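Long-range contact in AlkD2 (Streptococcus mutans, PDB 6M9M), which is of unknown function but belongs to the HEAT-like repeat family of DNA glycosylases and binds inosine-5'-monophosphate: residues A[104-115]-A[130-139]. Sequence-based numbering, arbitrary orientation.
Sequences YKKALPIIDEWL and LRIWTNRPYF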
# COMPACT_ATOMS: atom_id res chain seq x y z
N TYR A 104 -9.21 -10.63 -1.18
CA TYR A 104 -8.60 -10.27 0.10
C TYR A 104 -8.40 -11.47 1.01
O TYR A 104 -7.34 -11.60 1.64
CB TYR A 104 -9.38 -9.12 0.77
CG TYR A 104 -9.19 -7.82 0.02
CD1 TYR A 104 -8.12 -6.98 0.29
CD2 TYR A 104 -10.07 -7.45 -0.98
CE1 TYR A 104 -7.93 -5.82 -0.41
CE2 TYR A 104 -9.89 -6.28 -1.69
CZ TYR A 104 -8.81 -5.47 -1.41
OH TYR A 104 -8.64 -4.31 -2.13
N LYS A 105 -9.38 -12.37 1.10
CA LYS A 105 -9.19 -13.57 1.91
C LYS A 105 -8.04 -14.41 1.39
O LYS A 105 -7.19 -14.86 2.18
CB LYS A 105 -10.47 -14.38 2.00
CG LYS A 105 -10.38 -15.59 2.95
CD LYS A 105 -11.73 -16.29 3.04
CE LYS A 105 -11.71 -17.50 3.96
NZ LYS A 105 -10.85 -18.60 3.44
N LYS A 106 -7.96 -14.62 0.08
CA LYS A 106 -6.87 -15.40 -0.49
C LYS A 106 -5.52 -14.71 -0.33
O LYS A 106 -4.49 -15.39 -0.32
CB LYS A 106 -7.15 -15.73 -1.95
CG LYS A 106 -8.24 -16.79 -2.13
CD LYS A 106 -8.51 -17.07 -3.60
CE LYS A 106 -9.51 -18.20 -3.78
NZ LYS A 106 -9.64 -18.66 -5.18
N ALA A 107 -5.51 -13.39 -0.18
CA ALA A 107 -4.30 -12.61 -0.04
C ALA A 107 -3.74 -12.58 1.38
O ALA A 107 -2.65 -12.05 1.58
CB ALA A 107 -4.56 -11.17 -0.48
N LEU A 108 -4.44 -13.13 2.37
CA LEU A 108 -4.02 -12.97 3.76
C LEU A 108 -2.57 -13.37 4.01
O LEU A 108 -1.87 -12.64 4.74
CB LEU A 108 -4.95 -13.73 4.71
CG LEU A 108 -6.37 -13.19 4.82
CD1 LEU A 108 -7.19 -14.16 5.67
CD2 LEU A 108 -6.41 -11.80 5.42
N PRO A 109 -2.05 -14.48 3.47
CA PRO A 109 -0.64 -14.81 3.77
C PRO A 109 0.33 -13.75 3.26
O PRO A 109 1.37 -13.51 3.89
CB PRO A 109 -0.44 -16.16 3.07
CG PRO A 109 -1.82 -16.76 3.00
CD PRO A 109 -2.72 -15.58 2.75
N ILE A 110 0.01 -13.12 2.13
CA ILE A 110 0.87 -12.07 1.59
C ILE A 110 0.75 -10.80 2.42
O ILE A 110 1.75 -10.13 2.70
CB ILE A 110 0.53 -11.84 0.11
CG1 ILE A 110 0.69 -13.11 -0.71
CG2 ILE A 110 1.36 -10.71 -0.45
CD1 ILE A 110 2.02 -13.71 -0.66
N ILE A 111 -0.47 -10.43 2.79
CA ILE A 111 -0.67 -9.31 3.71
C ILE A 111 0.19 -9.51 4.95
O ILE A 111 0.94 -8.62 5.38
CB ILE A 111 -2.16 -9.16 4.03
CG1 ILE A 111 -2.95 -8.75 2.78
CG2 ILE A 111 -2.37 -8.14 5.14
CD1 ILE A 111 -4.44 -8.88 2.91
N ASP A 112 0.13 -10.71 5.54
CA ASP A 112 0.88 -10.96 6.77
C ASP A 112 2.38 -10.88 6.51
O ASP A 112 3.14 -10.37 7.34
CB ASP A 112 0.46 -12.31 7.35
CG ASP A 112 -0.97 -12.27 7.90
OD1 ASP A 112 -1.43 -11.16 8.23
OD2 ASP A 112 -1.63 -13.33 7.99
N GLU A 113 2.84 -11.37 5.36
CA GLU A 113 4.25 -11.28 5.01
C GLU A 113 4.71 -9.83 4.90
O GLU A 113 5.75 -9.45 5.44
CB GLU A 113 4.44 -12.04 3.70
CG GLU A 113 5.81 -12.06 3.11
CD GLU A 113 5.82 -12.97 1.88
OE1 GLU A 113 5.59 -12.47 0.76
OE2 GLU A 113 6.02 -14.19 2.04
N TRP A 114 3.93 -8.99 4.22
CA TRP A 114 4.33 -7.59 4.08
C TRP A 114 4.31 -6.87 5.43
O TRP A 114 5.20 -6.06 5.71
CB TRP A 114 3.44 -6.88 3.07
CG TRP A 114 3.75 -7.18 1.63
CD1 TRP A 114 3.95 -8.40 1.05
CD2 TRP A 114 3.92 -6.21 0.58
NE1 TRP A 114 4.21 -8.25 -0.29
CE2 TRP A 114 4.20 -6.92 -0.61
CE3 TRP A 114 3.85 -4.82 0.54
CZ2 TRP A 114 4.42 -6.27 -1.82
CZ3 TRP A 114 4.05 -4.17 -0.67
CH2 TRP A 114 4.35 -4.90 -1.83
N LEU A 115 3.32 -7.16 6.29
CA LEU A 115 3.26 -6.51 7.59
C LEU A 115 4.43 -6.88 8.49
O LEU A 115 4.75 -6.12 9.41
CB LEU A 115 1.95 -6.86 8.30
CG LEU A 115 0.65 -6.34 7.71
CD1 LEU A 115 -0.54 -7.01 8.38
CD2 LEU A 115 0.57 -4.84 7.85
N LEU A 130 -4.46 -0.73 2.22
CA LEU A 130 -5.75 -1.36 2.46
C LEU A 130 -6.75 -0.43 3.15
O LEU A 130 -7.92 -0.81 3.31
CB LEU A 130 -5.59 -2.66 3.23
CG LEU A 130 -5.33 -3.90 2.37
CD1 LEU A 130 -4.01 -3.80 1.62
CD2 LEU A 130 -5.39 -5.15 3.25
N ARG A 131 -6.35 0.78 3.56
CA ARG A 131 -7.31 1.69 4.19
C ARG A 131 -8.38 2.08 3.18
O ARG A 131 -8.08 2.34 2.00
CB ARG A 131 -6.59 2.95 4.67
CG ARG A 131 -5.62 2.71 5.83
CD ARG A 131 -4.89 4.00 6.21
NE ARG A 131 -5.85 4.97 6.73
CZ ARG A 131 -5.59 6.25 6.92
NH1 ARG A 131 -4.38 6.72 6.65
NH2 ARG A 131 -6.54 7.04 7.38
N ILE A 132 -9.65 2.13 3.60
CA ILE A 132 -10.17 1.71 4.90
C ILE A 132 -10.33 0.19 4.89
O ILE A 132 -11.02 -0.36 4.03
CB ILE A 132 -11.52 2.42 5.15
CG1 ILE A 132 -11.29 3.93 5.22
CG2 ILE A 132 -12.17 1.85 6.40
CD1 ILE A 132 -12.57 4.78 5.22
N TRP A 133 -9.68 -0.51 5.82
CA TRP A 133 -9.57 -1.96 5.69
C TRP A 133 -10.95 -2.62 5.69
O TRP A 133 -11.20 -3.54 4.92
CB TRP A 133 -8.75 -2.57 6.82
CG TRP A 133 -7.26 -2.46 6.75
CD1 TRP A 133 -6.49 -1.33 6.61
CD2 TRP A 133 -6.34 -3.55 6.87
NE1 TRP A 133 -5.15 -1.66 6.65
CE2 TRP A 133 -5.04 -3.02 6.79
CE3 TRP A 133 -6.50 -4.93 7.04
CZ2 TRP A 133 -3.91 -3.82 6.89
CZ3 TRP A 133 -5.37 -5.72 7.13
CH2 TRP A 133 -4.09 -5.16 7.05
N THR A 134 -11.85 -2.15 6.55
CA THR A 134 -13.17 -2.76 6.70
C THR A 134 -14.16 -2.34 5.62
O THR A 134 -15.31 -2.77 5.68
CB THR A 134 -13.69 -2.48 8.11
OG1 THR A 134 -13.52 -1.10 8.43
CG2 THR A 134 -12.95 -3.32 9.12
N ASN A 135 -13.74 -1.56 4.63
CA ASN A 135 -14.48 -1.40 3.39
C ASN A 135 -14.13 -2.45 2.34
O ASN A 135 -14.79 -2.53 1.31
CB ASN A 135 -14.26 -0.01 2.79
CG ASN A 135 -15.01 1.07 3.53
OD1 ASN A 135 -15.86 0.80 4.36
ND2 ASN A 135 -14.69 2.31 3.22
N ARG A 136 -13.12 -3.24 2.57
CA ARG A 136 -12.78 -4.25 1.58
C ARG A 136 -13.46 -5.57 1.91
O ARG A 136 -13.76 -5.85 3.07
CB ARG A 136 -11.27 -4.44 1.55
CG ARG A 136 -10.67 -3.25 0.79
CD ARG A 136 -9.41 -2.86 1.28
NE ARG A 136 -8.81 -1.85 0.41
CZ ARG A 136 -9.14 -0.57 0.39
NH1 ARG A 136 -10.12 -0.10 1.17
NH2 ARG A 136 -8.47 0.27 -0.40
N PRO A 137 -13.70 -6.36 0.87
CA PRO A 137 -14.21 -7.72 1.10
C PRO A 137 -13.35 -8.48 2.11
O PRO A 137 -12.15 -8.22 2.28
CB PRO A 137 -14.15 -8.36 -0.30
CG PRO A 137 -14.24 -7.19 -1.26
CD PRO A 137 -13.51 -6.06 -0.56
N TYR A 138 -14.00 -9.44 2.77
CA TYR A 138 -13.45 -10.25 3.84
C TYR A 138 -13.32 -9.46 5.14
O TYR A 138 -13.92 -9.82 6.16
CB TYR A 138 -12.13 -10.93 3.48
CG TYR A 138 -11.68 -11.81 4.63
CD1 TYR A 138 -12.33 -13.01 4.90
CD2 TYR A 138 -10.64 -11.42 5.47
CE1 TYR A 138 -11.95 -13.80 5.95
CE2 TYR A 138 -10.25 -12.21 6.53
CZ TYR A 138 -10.92 -13.40 6.76
OH TYR A 138 -10.56 -14.21 7.81
N PHE A 139 -12.56 -8.36 5.12
CA PHE A 139 -12.44 -7.54 6.32
C PHE A 139 -13.77 -6.90 6.72
O PHE A 139 -14.03 -6.70 7.91
CB PHE A 139 -11.34 -6.51 6.14
CG PHE A 139 -9.98 -7.13 5.95
CD1 PHE A 139 -9.43 -7.91 6.96
CD2 PHE A 139 -9.28 -6.99 4.77
CE1 PHE A 139 -8.19 -8.52 6.79
CE2 PHE A 139 -8.05 -7.59 4.60
CZ PHE A 139 -7.51 -8.34 5.61
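Y104 lays one ring face against the aliphatic chain of R136. R136 CB stands over the middle of the ring, 3.9 Å from its centroid, in a CH-pi contact. The guanidinium plane is turned 78° from the ring. Both polar ends go to D96: Y104 OH by a hydrogen bond, R136 NH2 by a salt bridge. P137 CD touches Y104 CD2 at 3.7 Å.

K105 runs across one face of the Y138 ring, with K105 CG 4.2 Å from the Y138 centroid and off-centre. The Y138 ring swings out opposite its own backbone N (chi1 -177°), which turns one face to K105 and brings CE2 to L108 CD1. L108 forks between two aromatics: its CD2 reaches F139 CZ at 3.6 Å. I111 CD1 comes to the edge of the F139 ring, while its CG2 meets W133 CH2 at 3.9 Å. F139 itself lies between W133 and Y138, one on each face.

No hydrogen bond joins the segments, so packing carries the contact. Within the all-helical HEAT-like repeat fold, away from the IMP site, it sets helix 108-115 and the type I turn K105-L108 leading into it against the loop between helices 120-129 and 143-151. Helix 85-102 borders it through C99 and F95, which touch Y104 and L130.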